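Local coordinates for protein putative peptidyl-arginine deiminase (Chlorobium tepidum, PDB 1XKN) that probably hydrolyses the guanidinium group of agmatine or of peptidyl-arginine, releasing ammonia as a deiminase, at residues 8-20 with 285-297. Sequence-based numbering, arbitrary orientation.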
# COMPACT_ATOMS: atom_id res chain seq x y z
N MSE A 8 -2.42 -2.36 14.53
CA MSE A 8 -2.07 -1.74 13.27
C MSE A 8 -3.24 -0.85 12.86
O MSE A 8 -4.32 -1.34 12.54
CB MSE A 8 -1.83 -2.78 12.18
CG MSE A 8 -1.28 -2.16 10.90
SE MSE A 8 -1.09 -3.40 9.44
CE MSE A 8 -1.34 -2.22 7.94
N PRO A 9 -3.04 0.47 12.89
CA PRO A 9 -4.11 1.39 12.51
C PRO A 9 -4.53 1.18 11.06
O PRO A 9 -3.72 0.78 10.22
CB PRO A 9 -3.47 2.76 12.71
CG PRO A 9 -2.49 2.52 13.81
CD PRO A 9 -1.88 1.20 13.42
N PRO A 10 -5.80 1.44 10.75
CA PRO A 10 -6.26 1.27 9.37
C PRO A 10 -5.69 2.44 8.56
O PRO A 10 -5.27 3.45 9.13
CB PRO A 10 -7.78 1.33 9.50
CG PRO A 10 -7.97 2.28 10.63
CD PRO A 10 -6.91 1.86 11.63
N GLU A 11 -5.66 2.30 7.24
CA GLU A 11 -5.10 3.33 6.39
C GLU A 11 -5.82 4.67 6.48
O GLU A 11 -5.24 5.71 6.20
CB GLU A 11 -5.07 2.84 4.95
CG GLU A 11 -4.22 3.67 4.02
CD GLU A 11 -3.95 2.96 2.72
OE1 GLU A 11 -3.31 1.89 2.77
OE2 GLU A 11 -4.38 3.46 1.66
N TRP A 12 -7.10 4.65 6.86
CA TRP A 12 -7.86 5.89 6.96
C TRP A 12 -7.71 6.60 8.31
O TRP A 12 -8.27 7.67 8.50
CB TRP A 12 -9.35 5.63 6.68
CG TRP A 12 -9.99 4.67 7.64
CD1 TRP A 12 -10.41 4.94 8.91
CD2 TRP A 12 -10.25 3.29 7.41
NE1 TRP A 12 -10.92 3.80 9.49
CE2 TRP A 12 -10.84 2.77 8.59
CE3 TRP A 12 -10.05 2.43 6.32
CZ2 TRP A 12 -11.22 1.44 8.71
CZ3 TRP A 12 -10.44 1.10 6.45
CH2 TRP A 12 -11.02 0.62 7.63
N ALA A 13 -6.95 6.01 9.23
CA ALA A 13 -6.72 6.64 10.52
C ALA A 13 -5.81 7.84 10.28
O ALA A 13 -5.09 7.88 9.28
CB ALA A 13 -6.06 5.66 11.49
N PRO A 14 -5.82 8.83 11.18
CA PRO A 14 -4.98 10.03 11.03
C PRO A 14 -3.50 9.70 10.80
O PRO A 14 -2.93 8.85 11.49
CB PRO A 14 -5.21 10.78 12.33
CG PRO A 14 -6.63 10.45 12.65
CD PRO A 14 -6.68 8.96 12.38
N HIS A 15 -2.88 10.39 9.85
CA HIS A 15 -1.47 10.17 9.54
C HIS A 15 -0.56 11.29 10.03
O HIS A 15 -0.94 12.46 10.03
CB HIS A 15 -1.24 10.09 8.03
CG HIS A 15 -1.96 8.98 7.35
ND1 HIS A 15 -2.08 8.92 5.98
CD2 HIS A 15 -2.58 7.88 7.83
CE1 HIS A 15 -2.76 7.84 5.65
NE2 HIS A 15 -3.07 7.19 6.75
N ALA A 16 0.65 10.90 10.41
CA ALA A 16 1.65 11.86 10.83
C ALA A 16 2.34 12.26 9.52
O ALA A 16 2.77 13.40 9.35
CB ALA A 16 2.65 11.21 11.78
N SER A 17 2.43 11.29 8.61
CA SER A 17 3.06 11.51 7.31
C SER A 17 2.79 10.34 6.37
O SER A 17 2.11 9.38 6.73
CB SER A 17 4.58 11.61 7.47
OG SER A 17 5.15 10.31 7.61
N THR A 18 3.32 10.46 5.16
CA THR A 18 3.25 9.40 4.16
C THR A 18 4.68 9.24 3.68
O THR A 18 5.38 10.23 3.46
CB THR A 18 2.38 9.75 2.94
OG1 THR A 18 1.01 9.86 3.33
CG2 THR A 18 2.50 8.66 1.87
N TRP A 19 5.12 7.99 3.54
CA TRP A 19 6.47 7.71 3.08
C TRP A 19 6.51 7.28 1.62
O TRP A 19 5.59 6.63 1.12
CB TRP A 19 7.11 6.61 3.92
CG TRP A 19 7.58 7.10 5.24
CD1 TRP A 19 6.83 7.32 6.35
CD2 TRP A 19 8.92 7.50 5.58
NE1 TRP A 19 7.61 7.84 7.36
CE2 TRP A 19 8.89 7.96 6.91
CE3 TRP A 19 10.13 7.52 4.87
CZ2 TRP A 19 10.04 8.43 7.56
CZ3 TRP A 19 11.27 7.99 5.52
CH2 TRP A 19 11.21 8.44 6.85
N LEU A 20 7.60 7.66 0.95
CA LEU A 20 7.84 7.34 -0.44
C LEU A 20 9.31 7.01 -0.61
O LEU A 20 10.15 7.48 0.17
CB LEU A 20 7.52 8.53 -1.34
CG LEU A 20 6.12 9.13 -1.34
CD1 LEU A 20 6.11 10.39 -2.20
CD2 LEU A 20 5.12 8.11 -1.86
N SER A 285 -5.23 -1.25 -11.78
CA SER A 285 -6.39 -1.42 -10.91
C SER A 285 -6.67 -0.21 -10.04
O SER A 285 -5.77 0.36 -9.43
CB SER A 285 -6.20 -2.64 -10.01
OG SER A 285 -7.28 -2.75 -9.11
N TYR A 286 -7.94 0.19 -9.99
CA TYR A 286 -8.34 1.33 -9.18
C TYR A 286 -8.28 1.00 -7.69
O TYR A 286 -8.32 1.91 -6.86
CB TYR A 286 -9.76 1.78 -9.54
CG TYR A 286 -9.92 2.19 -10.99
CD1 TYR A 286 -9.15 3.22 -11.52
CD2 TYR A 286 -10.83 1.55 -11.81
CE1 TYR A 286 -9.29 3.61 -12.86
CE2 TYR A 286 -10.98 1.92 -13.15
CZ TYR A 286 -10.21 2.94 -13.66
OH TYR A 286 -10.36 3.30 -14.98
N ALA A 287 -8.19 -0.28 -7.35
CA ALA A 287 -8.12 -0.66 -5.95
C ALA A 287 -6.77 -0.26 -5.35
O ALA A 287 -6.61 -0.24 -4.13
CB ALA A 287 -8.32 -2.17 -5.79
N ASN A 288 -5.81 0.04 -6.22
CA ASN A 288 -4.48 0.43 -5.75
C ASN A 288 -4.43 1.93 -5.45
O ASN A 288 -3.49 2.62 -5.85
CB ASN A 288 -3.43 0.04 -6.79
CG ASN A 288 -2.07 -0.27 -6.17
OD1 ASN A 288 -1.93 -1.25 -5.42
ND2 ASN A 288 -1.08 0.56 -6.45
N PHE A 289 -5.43 2.41 -4.72
CA PHE A 289 -5.53 3.81 -4.33
C PHE A 289 -4.90 3.98 -2.95
O PHE A 289 -4.63 3.00 -2.25
CB PHE A 289 -7.00 4.25 -4.28
CG PHE A 289 -7.85 3.49 -3.27
CD1 PHE A 289 -7.82 3.82 -1.92
CD2 PHE A 289 -8.66 2.44 -3.69
CE1 PHE A 289 -8.60 3.12 -1.00
CE2 PHE A 289 -9.43 1.72 -2.77
CZ PHE A 289 -9.40 2.06 -1.42
N TYR A 290 -4.64 5.22 -2.56
CA TYR A 290 -4.05 5.49 -1.25
C TYR A 290 -4.91 6.49 -0.50
O TYR A 290 -5.30 7.52 -1.05
CB TYR A 290 -2.63 6.04 -1.40
CG TYR A 290 -2.01 6.43 -0.07
CD1 TYR A 290 -1.76 5.48 0.92
CD2 TYR A 290 -1.66 7.75 0.19
CE1 TYR A 290 -1.19 5.83 2.14
CE2 TYR A 290 -1.08 8.12 1.41
CZ TYR A 290 -0.85 7.15 2.37
OH TYR A 290 -0.27 7.51 3.57
N ILE A 291 -5.21 6.18 0.76
CA ILE A 291 -6.01 7.07 1.59
C ILE A 291 -5.07 7.97 2.39
O ILE A 291 -4.25 7.47 3.16
CB ILE A 291 -6.88 6.28 2.60
CG1 ILE A 291 -7.76 5.26 1.88
CG2 ILE A 291 -7.76 7.25 3.39
CD1 ILE A 291 -8.30 4.17 2.80
N ALA A 292 -5.17 9.28 2.18
CA ALA A 292 -4.35 10.24 2.92
C ALA A 292 -5.29 10.99 3.87
O ALA A 292 -6.49 10.72 3.88
CB ALA A 292 -3.69 11.22 1.95
N ASN A 293 -4.76 11.93 4.65
CA ASN A 293 -5.61 12.65 5.59
C ASN A 293 -6.74 13.45 4.96
O ASN A 293 -7.89 13.34 5.38
CB ASN A 293 -4.76 13.58 6.47
CG ASN A 293 -3.92 12.83 7.48
OD1 ASN A 293 -4.04 11.62 7.64
ND2 ASN A 293 -3.05 13.56 8.18
N THR A 294 -6.43 14.26 3.95
CA THR A 294 -7.45 15.09 3.32
C THR A 294 -7.82 14.68 1.90
O THR A 294 -8.74 15.26 1.31
CB THR A 294 -7.01 16.56 3.26
OG1 THR A 294 -5.91 16.68 2.36
CG2 THR A 294 -6.58 17.03 4.63
N VAL A 295 -7.12 13.70 1.35
CA VAL A 295 -7.39 13.27 -0.01
C VAL A 295 -7.20 11.78 -0.19
O VAL A 295 -6.53 11.12 0.60
CB VAL A 295 -6.47 14.00 -1.02
CG1 VAL A 295 -6.71 15.50 -0.98
CG2 VAL A 295 -5.01 13.70 -0.70
N VAL A 296 -7.82 11.26 -1.25
CA VAL A 296 -7.67 9.87 -1.61
C VAL A 296 -7.13 9.96 -3.02
O VAL A 296 -7.72 10.61 -3.88
CB VAL A 296 -9.02 9.12 -1.60
CG1 VAL A 296 -8.81 7.67 -2.02
CG2 VAL A 296 -9.62 9.17 -0.20
N LEU A 297 -5.98 9.33 -3.25
CA LEU A 297 -5.33 9.37 -4.55
C LEU A 297 -5.58 8.07 -5.29
O LEU A 297 -5.18 7.00 -4.84
CB LEU A 297 -3.83 9.61 -4.36
CG LEU A 297 -3.52 10.86 -3.51
CD1 LEU A 297 -2.01 10.99 -3.32
CD2 LEU A 297 -4.08 12.10 -4.18
O HOH W 1 -5.88 9.56 7.12
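The side chains of His15 and Tyr290 approach from opposite directions, their ring planes 28° apart but slid so that the rings barely overlap. The contact joins two sheets of this alpha-beta protein of the Porphyromonas-type peptidyl-arginine deiminase family: strand 15-21, with the turn of Pro10 to Ala13 ahead of it, and the antiparallel hairpin of strands 290-291 and 295-300. A water over one face of the His15 imidazole lies within 2.8 Å of both Ala13 O and Asn293 OD1; Ile291 O is at the ring's edge, 2.9 Å from CE1. Pro10 CB covers one face of the Trp12 indole and Ile291 CD1 lies at its edge. At the edge of the Tyr290 ring, Thr18 OG1 takes a hydrogen bond from Tyr290 OH and is also bonded to Glu51. Glu11, extended with CG anti to the backbone N (chi1 -166°), carries OE2 to Ile291 N at 3.0 Å, an almost straight bond on the anti lone pair. Arg223 forms a salt bridge to OE2 and His338 bonds OE1, so both oxygens of the buried carboxylate are held. Beside it, Ile291 CG2 packs 4.0 Å from Trp12 CB. Asn293 ND2 donates to His15 O, and OD1 receives His15 N at 2.8 Å, on a lone pair in the carbonyl plane.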